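Local coordinates for viral CASP8 and FADD-like apoptosis regulator (Molluscum contagiosum virus subtype 1, PDB 2BBR), which blocks death-receptor-induced apoptosis by interfering with caspase-8 recruitment and activation at the death-inducing signaling complex, and also suppresses host NF-kappa-B activation, at residues Glu105-Ser110 with Leu167-Gln172. Sequence-based numbering, arbitrary orientation.
Sequences EELDSS and LDLCQQ
A small apolar contact, centred on L107 and L169, joins the turn between helices 95-104 and 109-122 to the first turns of helix 167-187 in the second death effector domain. L169 points from its helix toward the turn and divides its two methyls between consecutive residues: CD1 lies 3.5 Å from CD2 of L107, while CD2 rests 4.0 Å from CB of E106. The two leucine side chains meet at an oblique angle through their branch ends, and L169 CD1 also comes within 4.1 Å of L107 CG. E106 contributes only the root of its side chain. Its chain bends at chi2 (-64°), and the carboxylate turns away from L169; E106 OE2 stays 6.4 Å from D168 OD2, a like-charged neighbour whose effect is probably softened by the salt bridge from D168 to R166. No hydrogen bond links the two segments themselves, but the same R166, just ahead of helix 167-187, donates one to the backbone oxygen of E106 and so adds a polar tie beside the leucine pair. Past L107 the chain enters helix 109-122, with D108 as its N-cap: OD1 accepts a hydrogen bond from the backbone N of E111. On the helix 167-187 side, buried L169 also touches L161 and C170 packs on A158, placing the contact at the edge of the helical bundle, next to helix 155-163.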
loop_
_atom_site.group_PDB
_atom_site.type_symbol
_atom_site.label_atom_id
_atom_site.label_comp_id
_atom_site.label_asym_id
_atom_site.label_seq_id
_atom_site.Cartn_x
_atom_site.Cartn_y
_atom_site.Cartn_z
ATOM N N GLU A 105 0.511 -5.827 7.581
ATOM C CA GLU A 105 -0.528 -6.185 8.540
ATOM C C GLU A 105 -0.415 -7.629 9.029
ATOM O O GLU A 105 -1.127 -8.029 9.953
ATOM C CB GLU A 105 -1.913 -5.946 7.931
ATOM C CG GLU A 105 -2.199 -4.485 7.605
ATOM C CD GLU A 105 -2.011 -3.572 8.803
ATOM O OE1 GLU A 105 -1.097 -2.722 8.769
ATOM O OE2 GLU A 105 -2.778 -3.708 9.781
ATOM N N GLU A 106 0.475 -8.410 8.419
ATOM C CA GLU A 106 0.682 -9.805 8.812
ATOM C C GLU A 106 1.895 -9.944 9.722
ATOM O O GLU A 106 2.274 -11.051 10.116
ATOM C CB GLU A 106 0.884 -10.685 7.578
ATOM C CG GLU A 106 -0.333 -10.785 6.677
ATOM C CD GLU A 106 -1.512 -11.464 7.353
ATOM O OE1 GLU A 106 -2.614 -11.455 6.765
ATOM O OE2 GLU A 106 -1.339 -12.011 8.465
ATOM N N LEU A 107 2.512 -8.815 10.040
ATOM C CA LEU A 107 3.685 -8.801 10.903
ATOM C C LEU A 107 3.328 -8.237 12.271
ATOM O O LEU A 107 2.516 -7.318 12.377
ATOM C CB LEU A 107 4.781 -7.934 10.280
ATOM C CG LEU A 107 5.368 -8.398 8.946
ATOM C CD1 LEU A 107 6.085 -7.239 8.271
ATOM C CD2 LEU A 107 6.312 -9.562 9.171
ATOM N N ASP A 108 3.923 -8.795 13.320
ATOM C CA ASP A 108 3.683 -8.285 14.660
ATOM C C ASP A 108 4.809 -7.299 14.960
ATOM O O ASP A 108 5.744 -7.160 14.170
ATOM C CB ASP A 108 3.643 -9.420 15.695
ATOM C CG ASP A 108 4.898 -10.268 15.692
ATOM O OD1 ASP A 108 6.000 -9.705 15.823
ATOM O OD2 ASP A 108 4.778 -11.507 15.569
ATOM N N SER A 109 4.720 -6.606 16.089
ATOM C CA SER A 109 5.730 -5.614 16.443
ATOM C C SER A 109 7.148 -6.149 16.584
ATOM O O SER A 109 8.104 -5.458 16.243
ATOM C CB SER A 109 5.328 -4.891 17.729
ATOM O OG SER A 109 4.106 -4.196 17.556
ATOM N N SER A 110 7.291 -7.368 17.094
ATOM C CA SER A 110 8.615 -7.962 17.259
ATOM C C SER A 110 9.239 -8.255 15.899
ATOM O O SER A 110 10.430 -8.030 15.689
ATOM C CB SER A 110 8.522 -9.255 18.069
ATOM O OG SER A 110 9.804 -9.831 18.245
ATOM N N LEU A 167 8.795 -17.486 5.721
ATOM C CA LEU A 167 8.883 -17.951 4.347
ATOM C C LEU A 167 7.584 -17.738 3.579
ATOM O O LEU A 167 7.593 -17.662 2.349
ATOM C CB LEU A 167 9.292 -19.429 4.318
ATOM C CG LEU A 167 10.773 -19.717 4.591
ATOM C CD1 LEU A 167 11.202 -19.123 5.922
ATOM C CD2 LEU A 167 11.003 -21.217 4.579
ATOM N N ASP A 168 6.472 -17.635 4.296
ATOM C CA ASP A 168 5.182 -17.408 3.660
ATOM C C ASP A 168 5.140 -16.005 3.053
ATOM O O ASP A 168 4.703 -15.824 1.913
ATOM C CB ASP A 168 4.048 -17.589 4.681
ATOM C CG ASP A 168 4.175 -16.664 5.884
ATOM O OD1 ASP A 168 5.288 -16.545 6.441
ATOM O OD2 ASP A 168 3.148 -16.071 6.276
ATOM N N LEU A 169 5.607 -15.016 3.810
ATOM C CA LEU A 169 5.624 -13.638 3.333
ATOM C C LEU A 169 6.706 -13.480 2.269
ATOM O O LEU A 169 6.521 -12.766 1.285
ATOM C CB LEU A 169 5.860 -12.681 4.502
ATOM C CG LEU A 169 4.797 -12.754 5.602
ATOM C CD1 LEU A 169 5.152 -11.790 6.722
ATOM C CD2 LEU A 169 3.424 -12.436 5.035
ATOM N N CYS A 170 7.840 -14.141 2.471
ATOM C CA CYS A 170 8.924 -14.103 1.499
ATOM C C CYS A 170 8.388 -14.585 0.153
ATOM O O CYS A 170 8.606 -13.951 -0.880
ATOM C CB CYS A 170 10.068 -15.020 1.939
ATOM S SG CYS A 170 11.394 -15.231 0.722
ATOM N N GLN A 171 7.678 -15.708 0.173
ATOM C CA GLN A 171 7.123 -16.273 -1.046
ATOM C C GLN A 171 6.176 -15.312 -1.757
ATOM O O GLN A 171 6.184 -15.233 -2.984
ATOM C CB GLN A 171 6.407 -17.588 -0.747
ATOM C CG GLN A 171 5.851 -18.273 -1.983
ATOM C CD GLN A 171 5.232 -19.615 -1.666
ATOM O OE1 GLN A 171 4.058 -19.853 -1.950
ATOM N NE2 GLN A 171 6.020 -20.503 -1.071
ATOM N N GLN A 172 5.354 -14.588 -1.005
ATOM C CA GLN A 172 4.447 -13.638 -1.640
ATOM C C GLN A 172 5.236 -12.594 -2.420
ATOM O O GLN A 172 4.843 -12.201 -3.518
ATOM C CB GLN A 172 3.584 -12.927 -0.602
ATOM C CG GLN A 172 2.549 -13.796 0.071
ATOM C CD GLN A 172 1.646 -12.985 0.973
ATOM O OE1 GLN A 172 1.005 -12.034 0.528
ATOM N NE2 GLN A 172 1.592 -13.353 2.247
#